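Local coordinates for computational designed protein based on evolution (Synthetic construct, PDB 6JCC), which is of unknown function but, as a computational design, folds into a six-helix bundle resembling a caspase recruitment domain of the death-domain superfamily, at residues A[11-16]-A[58-63]; A[26-31]-A[72-77]; A[35-40]-A[64-69]; A[15-20]-A[51-56]. All blocks are in the same frame, centred on the assembly; numbering follows the deposited sequence.

Contact 1: residues A[11-16]-A[58-63]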
loop_
_atom_site.group_PDB
_atom_site.type_symbol
_atom_site.label_atom_id
_atom_site.label_comp_id
_atom_site.label_asym_id
_atom_site.label_seq_id
_atom_site.Cartn_x
_atom_site.Cartn_y
_atom_site.Cartn_z
ATOM N N PHE A 11 -2.550 3.549 11.860
ATOM C CA PHE A 11 -3.541 3.856 10.828
ATOM C C PHE A 11 -3.137 3.389 9.448
ATOM O O PHE A 11 -3.959 2.844 8.723
ATOM C CB PHE A 11 -3.835 5.347 10.773
ATOM C CG PHE A 11 -4.957 5.755 11.654
ATOM C CD1 PHE A 11 -6.235 5.306 11.391
ATOM C CD2 PHE A 11 -4.743 6.571 12.748
ATOM C CE1 PHE A 11 -7.290 5.668 12.202
ATOM C CE2 PHE A 11 -5.793 6.944 13.566
ATOM C CZ PHE A 11 -7.068 6.488 13.294
ATOM N N LEU A 12 -1.879 3.617 9.084
ATOM C CA LEU A 12 -1.370 3.172 7.789
ATOM C C LEU A 12 -1.483 1.656 7.665
ATOM O O LEU A 12 -1.935 1.148 6.643
ATOM C CB LEU A 12 0.078 3.626 7.579
ATOM C CG LEU A 12 0.752 3.223 6.261
ATOM C CD1 LEU A 12 -0.058 3.645 5.042
ATOM C CD2 LEU A 12 2.152 3.812 6.196
ATOM N N LEU A 13 -1.102 0.942 8.719
ATOM C CA LEU A 13 -1.257 -0.512 8.754
ATOM C C LEU A 13 -2.719 -0.948 8.640
ATOM O O LEU A 13 -3.021 -1.891 7.918
ATOM C CB LEU A 13 -0.633 -1.092 10.025
ATOM C CG LEU A 13 0.892 -1.106 10.063
ATOM C CD1 LEU A 13 1.363 -1.436 11.467
ATOM C CD2 LEU A 13 1.464 -2.098 9.062
ATOM N N GLU A 14 -3.613 -0.255 9.339
ATOM C CA GLU A 14 -5.048 -0.546 9.284
ATOM C C GLU A 14 -5.626 -0.324 7.887
ATOM O O GLU A 14 -6.430 -1.120 7.418
ATOM C CB GLU A 14 -5.805 0.316 10.300
ATOM N N ILE A 15 -5.208 0.757 7.235
ATOM C CA ILE A 15 -5.676 1.082 5.885
ATOM C C ILE A 15 -5.174 0.067 4.868
ATOM O O ILE A 15 -5.933 -0.365 4.011
ATOM C CB ILE A 15 -5.277 2.513 5.473
ATOM C CG1 ILE A 15 -6.014 3.510 6.362
ATOM C CG2 ILE A 15 -5.632 2.798 4.018
ATOM C CD1 ILE A 15 -5.262 4.790 6.578
ATOM N N LEU A 16 -3.903 -0.309 4.966
ATOM C CA LEU A 16 -3.346 -1.342 4.090
ATOM C C LEU A 16 -4.078 -2.673 4.263
ATOM O O LEU A 16 -4.412 -3.323 3.279
ATOM C CB LEU A 16 -1.844 -1.522 4.329
ATOM C CG LEU A 16 -0.941 -0.359 3.902
ATOM C CD1 LEU A 16 0.469 -0.557 4.434
ATOM C CD2 LEU A 16 -0.917 -0.175 2.392
ATOM N N LYS A 58 4.161 -6.726 6.288
ATOM C CA LYS A 58 5.201 -6.998 5.296
ATOM C C LYS A 58 5.136 -5.951 4.179
ATOM O O LYS A 58 6.163 -5.452 3.731
ATOM C CB LYS A 58 5.044 -8.405 4.709
ATOM C CG LYS A 58 5.025 -9.539 5.729
ATOM C CD LYS A 58 6.397 -9.829 6.314
ATOM C CE LYS A 58 6.327 -10.947 7.347
ATOM N NZ LYS A 58 7.605 -11.702 7.464
ATOM N N LEU A 59 3.924 -5.610 3.748
ATOM C CA LEU A 59 3.730 -4.682 2.629
ATOM C C LEU A 59 4.217 -3.262 2.924
ATOM O O LEU A 59 4.720 -2.588 2.029
ATOM C CB LEU A 59 2.255 -4.647 2.208
ATOM C CG LEU A 59 1.888 -3.854 0.947
ATOM C CD1 LEU A 59 2.651 -4.346 -0.275
ATOM C CD2 LEU A 59 0.391 -3.932 0.699
ATOM N N ILE A 60 4.082 -2.818 4.174
ATOM C CA ILE A 60 4.470 -1.451 4.557
ATOM C C ILE A 60 5.916 -1.103 4.166
ATOM O O ILE A 60 6.197 0.037 3.803
ATOM C CB ILE A 60 4.213 -1.171 6.066
ATOM C CG1 ILE A 60 4.289 0.333 6.360
ATOM C CG2 ILE A 60 5.173 -1.958 6.955
ATOM C CD1 ILE A 60 3.823 0.716 7.749
ATOM N N ASP A 61 6.822 -2.080 4.233
ATOM C CA ASP A 61 8.227 -1.869 3.846
ATOM C C ASP A 61 8.358 -1.380 2.410
ATOM O O ASP A 61 9.174 -0.512 2.117
ATOM C CB ASP A 61 9.044 -3.157 4.003
ATOM C CG ASP A 61 9.287 -3.526 5.449
ATOM O OD1 ASP A 61 9.159 -2.655 6.332
ATOM O OD2 ASP A 61 9.637 -4.694 5.702
ATOM N N PHE A 62 7.545 -1.940 1.526
ATOM C CA PHE A 62 7.569 -1.566 0.115
ATOM C C PHE A 62 6.826 -0.258 -0.132
ATOM O O PHE A 62 7.269 0.563 -0.939
ATOM C CB PHE A 62 7.020 -2.712 -0.730
ATOM C CG PHE A 62 7.809 -3.975 -0.570
ATOM C CD1 PHE A 62 9.029 -4.122 -1.217
ATOM C CD2 PHE A 62 7.365 -4.996 0.266
ATOM C CE1 PHE A 62 9.782 -5.276 -1.062
ATOM C CE2 PHE A 62 8.114 -6.154 0.425
ATOM C CZ PHE A 62 9.324 -6.293 -0.238
ATOM N N ILE A 63 5.727 -0.052 0.591
ATOM C CA ILE A 63 4.969 1.204 0.529
ATOM C C ILE A 63 5.859 2.401 0.882
ATOM O O ILE A 63 5.797 3.437 0.222
ATOM C CB ILE A 63 3.722 1.160 1.455
ATOM C CG1 ILE A 63 2.722 0.074 1.010
ATOM C CG2 ILE A 63 3.022 2.511 1.533
ATOM C CD1 ILE A 63 2.148 0.225 -0.385
#
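Leu16 and Ile60 meet at about a right angle where helix 6-22 packs against helix 52-63. CD1 of Leu16 lies against the root of Ile60, 4.1 Å from its CB, while CD2 of Leu16 turns to Ile63 and comes within 3.9 Å of Ile63 CG1; the Leu16 and Ile63 side chains slide past each other in opposite directions. The forked end of a leucine suits this place, since its two branches let it touch Ile60 and Ile63 at once. Ile60 answers with its longer arm. Its CG1 stands anti to the backbone N (chi1 -166°), and Ile60 CD1 at the tip enters between two leucines, 3.8 Å from Leu12 CD2 and 3.9 Å from Leu13 CD2. Leu12 and Leu13 reach that methyl from different rotamers: CG of Leu12 is anti to its backbone N, CG of Leu13 anti to its carbonyl carbon. An alanine in place of Leu16 would probably leave Ile63 CG1 without its methyl partner and the root of Ile60 covered less fully, opening a gap between the helices. Leu90 of helix 84-93 also touches Leu12, and Val46 of helix 40-47 touches Leu59. The short helix axes approach to 10.3 Å at 107°, a spacing filled by branched aliphatic side chains, as in the hydrophobic core of a death-fold helical bundle.

Contact 2: residues A[26-31]-A[72-77]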
loop_
_atom_site.group_PDB
_atom_site.type_symbol
_atom_site.label_atom_id
_atom_site.label_comp_id
_atom_site.label_asym_id
_atom_site.label_seq_id
_atom_site.Cartn_x
_atom_site.Cartn_y
_atom_site.Cartn_z
ATOM N N THR A 26 -1.947 -6.229 -5.685
ATOM C CA THR A 26 -1.327 -6.328 -7.011
ATOM C C THR A 26 -1.941 -5.329 -7.996
ATOM O O THR A 26 -1.224 -4.704 -8.774
ATOM C CB THR A 26 -1.466 -7.753 -7.587
ATOM O OG1 THR A 26 -1.016 -8.706 -6.617
ATOM C CG2 THR A 26 -0.647 -7.920 -8.869
ATOM N N LYS A 27 -3.258 -5.164 -7.927
ATOM C CA LYS A 27 -3.984 -4.268 -8.829
ATOM C C LYS A 27 -3.665 -2.791 -8.658
ATOM O O LYS A 27 -3.677 -2.049 -9.630
ATOM C CB LYS A 27 -5.487 -4.487 -8.688
ATOM C CG LYS A 27 -5.911 -5.835 -9.226
ATOM C CD LYS A 27 -7.404 -6.029 -9.131
ATOM C CE LYS A 27 -7.815 -7.352 -9.747
ATOM N NZ LYS A 27 -7.837 -7.290 -11.232
ATOM N N ILE A 28 -3.393 -2.373 -7.427
ATOM C CA ILE A 28 -3.029 -0.972 -7.159
ATOM C C ILE A 28 -1.518 -0.728 -7.191
ATOM O O ILE A 28 -1.085 0.416 -7.210
ATOM C CB ILE A 28 -3.655 -0.432 -5.850
ATOM C CG1 ILE A 28 -3.086 -1.124 -4.602
ATOM C CG2 ILE A 28 -5.173 -0.572 -5.907
ATOM C CD1 ILE A 28 -3.436 -0.420 -3.308
ATOM N N LEU A 29 -0.729 -1.803 -7.195
ATOM C CA LEU A 29 0.735 -1.714 -7.273
ATOM C C LEU A 29 1.295 -1.834 -8.699
ATOM O O LEU A 29 2.500 -2.016 -8.866
ATOM C CB LEU A 29 1.366 -2.787 -6.376
ATOM C CG LEU A 29 1.152 -2.609 -4.872
ATOM C CD1 LEU A 29 1.460 -3.903 -4.134
ATOM C CD2 LEU A 29 2.000 -1.469 -4.328
ATOM N N GLU A 30 0.439 -1.704 -9.714
ATOM C CA GLU A 30 0.848 -1.808 -11.123
ATOM C C GLU A 30 2.112 -1.037 -11.451
ATOM O O GLU A 30 3.090 -1.613 -11.912
ATOM C CB GLU A 30 -0.253 -1.292 -12.051
ATOM C CG GLU A 30 -1.151 -2.355 -12.624
ATOM C CD GLU A 30 -1.901 -1.836 -13.823
ATOM O OE1 GLU A 30 -2.726 -0.918 -13.654
ATOM O OE2 GLU A 30 -1.646 -2.332 -14.934
ATOM N N GLU A 31 2.077 0.271 -11.217
ATOM C CA GLU A 31 3.186 1.127 -11.608
ATOM C C GLU A 31 4.470 0.821 -10.837
ATOM O O GLU A 31 5.517 0.673 -11.455
ATOM C CB GLU A 31 2.816 2.613 -11.525
ATOM C CG GLU A 31 3.875 3.538 -12.099
ATOM C CD GLU A 31 4.110 3.309 -13.585
ATOM O OE1 GLU A 31 3.135 3.034 -14.310
ATOM O OE2 GLU A 31 5.264 3.399 -14.036
ATOM N N GLN A 72 1.426 8.390 -5.842
ATOM C CA GLN A 72 0.254 8.948 -6.524
ATOM C C GLN A 72 -0.444 7.919 -7.415
ATOM O O GLN A 72 -1.672 7.870 -7.445
ATOM C CB GLN A 72 0.631 10.185 -7.350
ATOM C CG GLN A 72 -0.558 10.985 -7.876
ATOM C CD GLN A 72 -1.506 11.464 -6.785
ATOM O OE1 GLN A 72 -2.709 11.209 -6.841
ATOM N NE2 GLN A 72 -0.968 12.151 -5.781
ATOM N N ALA A 73 0.335 7.099 -8.123
ATOM C CA ALA A 73 -0.215 6.028 -8.969
ATOM C C ALA A 73 -1.044 5.036 -8.159
ATOM O O ALA A 73 -2.107 4.591 -8.585
ATOM C CB ALA A 73 0.905 5.297 -9.692
ATOM N N LEU A 74 -0.545 4.706 -6.979
ATOM C CA LEU A 74 -1.242 3.815 -6.070
ATOM C C LEU A 74 -2.591 4.412 -5.636
ATOM O O LEU A 74 -3.620 3.734 -5.657
ATOM C CB LEU A 74 -0.339 3.552 -4.873
ATOM C CG LEU A 74 -0.642 2.364 -3.984
ATOM C CD1 LEU A 74 0.615 1.863 -3.309
ATOM C CD2 LEU A 74 -1.602 2.825 -2.931
ATOM N N ILE A 75 -2.568 5.686 -5.257
ATOM C CA ILE A 75 -3.780 6.410 -4.849
ATOM C C ILE A 75 -4.773 6.481 -6.015
ATOM O O ILE A 75 -5.960 6.188 -5.842
ATOM C CB ILE A 75 -3.434 7.825 -4.316
ATOM C CG1 ILE A 75 -2.645 7.718 -3.003
ATOM C CG2 ILE A 75 -4.685 8.663 -4.070
ATOM C CD1 ILE A 75 -1.790 8.929 -2.698
ATOM N N ASP A 76 -4.283 6.860 -7.195
ATOM C CA ASP A 76 -5.113 6.896 -8.409
ATOM C C ASP A 76 -5.717 5.527 -8.728
ATOM O O ASP A 76 -6.877 5.433 -9.125
ATOM C CB ASP A 76 -4.300 7.381 -9.619
ATOM C CG ASP A 76 -3.910 8.852 -9.536
ATOM O OD1 ASP A 76 -4.381 9.572 -8.638
ATOM O OD2 ASP A 76 -3.119 9.288 -10.388
ATOM N N ALA A 77 -4.928 4.472 -8.548
ATOM C CA ALA A 77 -5.390 3.110 -8.815
ATOM C C ALA A 77 -6.513 2.679 -7.872
ATOM O O ALA A 77 -7.465 2.030 -8.309
ATOM C CB ALA A 77 -4.231 2.135 -8.739
#
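Ile28 packs on Leu74 and Ala77 where the turn leading into helix 30-34 meets helix 68-80, two elements of the caspase recruitment domain fold. From its root outward, Ile28 first covers Ala77 and then reaches Leu74. Ile28 CB lies 3.9 Å from Ala77 CB. Ile28 CG2 rests on the same alanine, 4.0 Å from Ala77 C. CG1 takes the crowded position between the backbone N and the carbonyl carbon (chi1 67°), and from there the chain extends to Ile28 CD1, which ends 3.7 Å from Leu74 CD2. A beta-branched residue suits the site, one branch covering the alanine and the other reaching the leucine. A glycine here would probably leave Leu74 CD2 without its CD1 partner and strip Ala77 of the cover of CB and CG2, opening a gap beside the turn. The small side chain of Ala77 lets the backbone come close: the CA atoms of Ile28 and Ala77 are 5.0 Å apart. One turn earlier Ala73 CB meets the CB of Glu31, whose chain bends at chi2 and carries the carboxylate away from helix 68-80. Leu29, the N-cap residue of helix 30-34, lies side by side with Leu74, Leu29 CD2 being 3.7 Å from Leu74 CD1, and also touches Leu59 of helix 52-63. The backbone joins in through a CA-H...O contact, in which Leu74 CA approaches Ile28 O at 3.6 Å with an angle of 156° at the hydrogen.

Contact 3: residues A[35-40]-A[64-69]; sequences RGLLTP and LKLSPA
The guanidinium of Arg35 is the flat group of this contact, and both of its neighbours across the contact, Ser67 OG and Ala69 CB, approach obliquely. Arg35 NH1 comes within 3.3 Å of Ser67 OG, but at an angle too poor for a hydrogen bond, and Arg35 NH2 lies 4.2 Å from Ala69 CB. The stronger tie is made by NE, which forms a salt bridge with Glu70, so the charge is held beside the start of helix 68-80. The chain bends at chi3 (63°), which sets NE, the atom that meets Glu70. Arginine suits a surface site from which its long, flexible chain reaches a carboxylate on the first turn of helix 68-80.

Leu37 supplies the apolar half. Its CG is anti to the backbone N (chi1 -176°). From there Leu37 CD2 meets Leu66 CD2 at 3.8 Å, whereas Leu37 CD1 lies 4.1 Å from Lys65 CB. That lysine offers its aliphatic root to the leucine. Leu66 is buried, and Pro32 of helix 30-34 touches both it and Leu37, while Phe62 of helix 52-63 covers Leu37 as well.

Ser67 suits its place as N-cap of helix 68-80, its hydroxyl capping a backbone N just past the segment. Gly36, with positive phi, is the C-prime residue of a Schellman motif closing helix 30-34. Two helix-joining loops thus meet, one leaving through a Schellman turn and the other entering through a serine N-cap, at the surface of the helical bundle.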
loop_
_atom_site.group_PDB
_atom_site.type_symbol
_atom_site.label_atom_id
_atom_site.label_comp_id
_atom_site.label_asym_id
_atom_site.label_seq_id
_atom_site.Cartn_x
_atom_site.Cartn_y
_atom_site.Cartn_z
ATOM N N ARG A 35 8.165 -0.675 -12.258
ATOM C CA ARG A 35 9.391 0.041 -11.921
ATOM C C ARG A 35 10.280 -0.712 -10.915
ATOM O O ARG A 35 11.183 -0.126 -10.318
ATOM C CB ARG A 35 9.017 1.447 -11.435
ATOM C CG ARG A 35 8.405 2.273 -12.557
ATOM C CD ARG A 35 7.530 3.413 -12.089
ATOM N NE ARG A 35 8.268 4.407 -11.328
ATOM C CZ ARG A 35 8.103 5.732 -11.398
ATOM N NH1 ARG A 35 8.859 6.502 -10.632
ATOM N NH2 ARG A 35 7.219 6.306 -12.223
ATOM N N GLY A 36 10.035 -2.013 -10.749
ATOM C CA GLY A 36 10.910 -2.886 -9.970
ATOM C C GLY A 36 10.913 -2.694 -8.464
ATOM O O GLY A 36 11.925 -2.965 -7.822
ATOM N N LEU A 37 9.797 -2.245 -7.888
ATOM C CA LEU A 37 9.703 -2.058 -6.428
ATOM C C LEU A 37 10.011 -3.368 -5.702
ATOM O O LEU A 37 10.769 -3.398 -4.735
ATOM C CB LEU A 37 8.307 -1.565 -6.028
ATOM C CG LEU A 37 8.077 -1.234 -4.546
ATOM C CD1 LEU A 37 8.865 0.003 -4.149
ATOM C CD2 LEU A 37 6.596 -1.039 -4.254
ATOM N N LEU A 38 9.404 -4.440 -6.195
ATOM C CA LEU A 38 9.661 -5.792 -5.712
ATOM C C LEU A 38 9.327 -6.760 -6.834
ATOM O O LEU A 38 8.604 -6.402 -7.765
ATOM C CB LEU A 38 8.838 -6.094 -4.448
ATOM C CG LEU A 38 7.319 -6.309 -4.526
ATOM C CD1 LEU A 38 6.803 -6.813 -3.187
ATOM C CD2 LEU A 38 6.570 -5.050 -4.933
ATOM N N THR A 39 9.844 -7.978 -6.751
ATOM C CA THR A 39 9.570 -8.970 -7.783
ATOM C C THR A 39 8.173 -9.545 -7.606
ATOM O O THR A 39 7.603 -9.473 -6.521
ATOM C CB THR A 39 10.571 -10.145 -7.772
ATOM O OG1 THR A 39 10.437 -10.893 -6.562
ATOM C CG2 THR A 39 11.990 -9.650 -7.893
ATOM N N PRO A 40 7.614 -10.120 -8.678
ATOM C CA PRO A 40 6.371 -10.876 -8.586
ATOM C C PRO A 40 6.362 -11.934 -7.485
ATOM O O PRO A 40 5.394 -12.029 -6.732
ATOM C CB PRO A 40 6.281 -11.531 -9.959
ATOM C CG PRO A 40 6.868 -10.505 -10.853
ATOM C CD PRO A 40 8.007 -9.911 -10.085
ATOM N N LEU A 64 6.701 2.251 1.902
ATOM C CA LEU A 64 7.577 3.348 2.325
ATOM C C LEU A 64 8.759 3.621 1.383
ATOM O O LEU A 64 9.410 4.656 1.515
ATOM C CB LEU A 64 8.054 3.136 3.767
ATOM C CG LEU A 64 6.938 3.170 4.819
ATOM C CD1 LEU A 64 7.507 2.818 6.183
ATOM C CD2 LEU A 64 6.220 4.512 4.877
ATOM N N LYS A 65 9.019 2.717 0.434
ATOM C CA LYS A 65 10.025 2.933 -0.612
ATOM C C LYS A 65 9.462 3.549 -1.900
ATOM O O LYS A 65 10.219 3.785 -2.844
ATOM C CB LYS A 65 10.745 1.616 -0.933
ATOM C CG LYS A 65 11.534 1.067 0.245
ATOM C CD LYS A 65 12.564 0.028 -0.167
ATOM C CE LYS A 65 11.922 -1.251 -0.675
ATOM N NZ LYS A 65 12.929 -2.344 -0.791
ATOM N N LEU A 66 8.156 3.825 -1.948
ATOM C CA LEU A 66 7.549 4.412 -3.145
ATOM C C LEU A 66 8.091 5.813 -3.418
ATOM O O LEU A 66 8.264 6.608 -2.497
ATOM C CB LEU A 66 6.026 4.500 -3.005
ATOM C CG LEU A 66 5.225 3.200 -2.909
ATOM C CD1 LEU A 66 3.817 3.487 -2.410
ATOM C CD2 LEU A 66 5.173 2.466 -4.237
ATOM N N SER A 67 8.345 6.107 -4.691
ATOM C CA SER A 67 8.635 7.470 -5.123
ATOM C C SER A 67 7.331 8.274 -5.100
ATOM O O SER A 67 6.249 7.687 -5.018
ATOM C CB SER A 67 9.214 7.470 -6.533
ATOM O OG SER A 67 8.214 7.178 -7.491
ATOM N N PRO A 68 7.416 9.615 -5.179
ATOM C CA PRO A 68 6.190 10.422 -5.205
ATOM C C PRO A 68 5.184 10.028 -6.295
ATOM O O PRO A 68 3.993 9.906 -6.007
ATOM C CB PRO A 68 6.721 11.834 -5.436
ATOM C CG PRO A 68 8.038 11.823 -4.747
ATOM C CD PRO A 68 8.614 10.463 -5.027
ATOM N N ALA A 69 5.663 9.820 -7.519
ATOM C CA ALA A 69 4.797 9.413 -8.634
ATOM C C ALA A 69 4.209 8.019 -8.431
ATOM O O ALA A 69 3.067 7.763 -8.806
ATOM C CB ALA A 69 5.553 9.474 -9.951
#

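Contact 4: residues A[15-20]-A[51-56]; sequences ILAEII and TPEEQA
Ala17 and Pro52 have the nearest CA atoms of segments 15-20 and 51-56, 4.6 Å apart. Here the packing is tight and made of small groups. Pro52 CB sits 3.3 Å from the carbonyl oxygen Ala17 O, and the methyl of Ala17 lies over the backbone of Pro52, its CB 3.7 Å from Pro52 O. Ala56, one turn further on, places its CB 3.8 Å from both Ala17 N and Leu16 CB. Alanine suits these positions because a larger side chain would probably hold the helices apart; the short axes approach to 8.0 Å.

Ile20 fills the next step with both of its branches. Ile20 CG2, anti to the backbone N, lies 3.2 Å from Gln55 OE1 and also touches Pro52 CB, while Ile20 CD1 reaches Gln55 CB at 3.7 Å. The Ile20 and Gln55 side chains cross obliquely, and the Gln55 amide is tied through NE2 to the backbone oxygen of Lys50, which helps fix its position beside the isoleucine. Pro25 and Leu59 also touch Ile20.

Toward solvent the contact thins out. The CB of Glu53 points away, and its backbone N lies 4.0 Å from Ala17 CB. Thr51 and Glu54 lie on the exposed side, where they form a capping box: Thr51 OG1 accepts a weak bond from Glu54 N and donates to Glu54 OE1. Pro52 suits the first turn, where a backbone N-H has no helical acceptor to lose. A capped, proline-led helix start set against an alanine of a neighbouring helix, crossing at 124°, here joins two helices of a death-fold bundle.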
loop_
_atom_site.group_PDB
_atom_site.type_symbol
_atom_site.label_atom_id
_atom_site.label_comp_id
_atom_site.label_asym_id
_atom_site.label_seq_id
_atom_site.Cartn_x
_atom_site.Cartn_y
_atom_site.Cartn_z
ATOM N N ILE A 15 -5.208 0.757 7.235
ATOM C CA ILE A 15 -5.676 1.082 5.885
ATOM C C ILE A 15 -5.174 0.067 4.868
ATOM O O ILE A 15 -5.933 -0.365 4.011
ATOM C CB ILE A 15 -5.277 2.513 5.473
ATOM C CG1 ILE A 15 -6.014 3.510 6.362
ATOM C CG2 ILE A 15 -5.632 2.798 4.018
ATOM C CD1 ILE A 15 -5.262 4.790 6.578
ATOM N N LEU A 16 -3.903 -0.309 4.966
ATOM C CA LEU A 16 -3.346 -1.342 4.090
ATOM C C LEU A 16 -4.078 -2.673 4.263
ATOM O O LEU A 16 -4.412 -3.323 3.279
ATOM C CB LEU A 16 -1.844 -1.522 4.329
ATOM C CG LEU A 16 -0.941 -0.359 3.902
ATOM C CD1 LEU A 16 0.469 -0.557 4.434
ATOM C CD2 LEU A 16 -0.917 -0.175 2.392
ATOM N N ALA A 17 -4.354 -3.054 5.510
ATOM C CA ALA A 17 -5.133 -4.267 5.794
ATOM C C ALA A 17 -6.554 -4.199 5.224
ATOM O O ALA A 17 -7.052 -5.184 4.681
ATOM C CB ALA A 17 -5.179 -4.536 7.292
ATOM N N GLU A 18 -7.191 -3.039 5.344
ATOM C CA GLU A 18 -8.536 -2.831 4.807
ATOM C C GLU A 18 -8.561 -2.904 3.279
ATOM O O GLU A 18 -9.474 -3.494 2.705
ATOM C CB GLU A 18 -9.115 -1.502 5.303
ATOM C CG GLU A 18 -10.554 -1.246 4.877
ATOM C CD GLU A 18 -11.175 -0.034 5.553
ATOM O OE1 GLU A 18 -10.468 0.690 6.285
ATOM O OE2 GLU A 18 -12.378 0.203 5.331
ATOM N N ILE A 19 -7.564 -2.303 2.631
ATOM C CA ILE A 19 -7.413 -2.413 1.172
ATOM C C ILE A 19 -7.299 -3.886 0.780
ATOM O O ILE A 19 -8.033 -4.356 -0.090
ATOM C CB ILE A 19 -6.183 -1.620 0.653
ATOM C CG1 ILE A 19 -6.437 -0.114 0.763
ATOM C CG2 ILE A 19 -5.870 -1.963 -0.803
ATOM C CD1 ILE A 19 -5.174 0.721 0.760
ATOM N N ILE A 20 -6.386 -4.596 1.442
ATOM C CA ILE A 20 -6.136 -6.023 1.190
ATOM C C ILE A 20 -7.401 -6.876 1.368
ATOM O O ILE A 20 -7.639 -7.798 0.590
ATOM C CB ILE A 20 -4.984 -6.543 2.089
ATOM C CG1 ILE A 20 -3.647 -5.949 1.622
ATOM C CG2 ILE A 20 -4.890 -8.068 2.076
ATOM C CD1 ILE A 20 -2.559 -5.969 2.673
ATOM N N THR A 51 -3.368 -13.271 7.202
ATOM C CA THR A 51 -4.493 -12.385 7.372
ATOM C C THR A 51 -4.086 -11.043 6.770
ATOM O O THR A 51 -2.892 -10.786 6.622
ATOM C CB THR A 51 -4.832 -12.205 8.866
ATOM O OG1 THR A 51 -3.799 -11.472 9.526
ATOM C CG2 THR A 51 -5.010 -13.555 9.570
ATOM N N PRO A 52 -5.059 -10.180 6.428
ATOM C CA PRO A 52 -4.688 -8.861 5.898
ATOM C C PRO A 52 -3.740 -8.039 6.791
ATOM O O PRO A 52 -2.931 -7.272 6.272
ATOM C CB PRO A 52 -6.037 -8.153 5.744
ATOM C CG PRO A 52 -7.025 -9.253 5.579
ATOM C CD PRO A 52 -6.521 -10.378 6.433
ATOM N N GLU A 53 -3.826 -8.220 8.108
ATOM C CA GLU A 53 -2.955 -7.514 9.050
ATOM C C GLU A 53 -1.492 -7.921 8.933
ATOM O O GLU A 53 -0.604 -7.078 8.985
ATOM C CB GLU A 53 -3.422 -7.721 10.490
ATOM C CG GLU A 53 -4.717 -6.995 10.821
ATOM C CD GLU A 53 -5.983 -7.759 10.458
ATOM O OE1 GLU A 53 -7.076 -7.191 10.668
ATOM O OE2 GLU A 53 -5.909 -8.907 9.962
ATOM N N GLU A 54 -1.249 -9.213 8.750
ATOM C CA GLU A 54 0.117 -9.727 8.664
ATOM C C GLU A 54 0.704 -9.334 7.315
ATOM O O GLU A 54 1.883 -9.019 7.212
ATOM C CB GLU A 54 0.180 -11.248 8.819
ATOM C CG GLU A 54 -0.765 -11.868 9.838
ATOM C CD GLU A 54 -0.921 -13.361 9.644
ATOM O OE1 GLU A 54 -1.977 -13.787 9.158
ATOM O OE2 GLU A 54 0.025 -14.104 9.955
ATOM N N GLN A 55 -0.138 -9.365 6.288
ATOM C CA GLN A 55 0.238 -8.892 4.955
ATOM C C GLN A 55 0.636 -7.418 4.981
ATOM O O GLN A 55 1.635 -7.034 4.374
ATOM C CB GLN A 55 -0.914 -9.072 3.965
ATOM C CG GLN A 55 -1.289 -10.509 3.663
ATOM C CD GLN A 55 -2.436 -10.602 2.681
ATOM O OE1 GLN A 55 -2.382 -10.008 1.607
ATOM N NE2 GLN A 55 -3.486 -11.337 3.043
ATOM N N ALA A 56 -0.156 -6.605 5.683
ATOM C CA ALA A 56 0.116 -5.170 5.822
ATOM C C ALA A 56 1.474 -4.885 6.461
ATOM O O ALA A 56 2.173 -3.964 6.042
ATOM C CB ALA A 56 -0.989 -4.488 6.617
#

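Overall arrangement
All four contacts fall within the caspase recruitment domain family region of this single chain. Contacts 1 and 4 both join helix 6-22 to helix 52-63; they share Leu16, and their centres lie about 7 Å apart. Contact 2 ties the turn before helix 30-34 to helix 68-80. It touches contact 1 through Ile63 and Leu74, the centres of the two contacts being about 14 Å apart. Contact 3, lying between the segments of contact 2 along the chain, pairs the loops after helices 30-34 and 52-63. Contacts 3 and 4 sit on opposite sides of the chain's centre, about 18 Å between centres. Because segments of contacts 1 and 2 alternate in sequence, parts distant along the chain interlock in these two contacts.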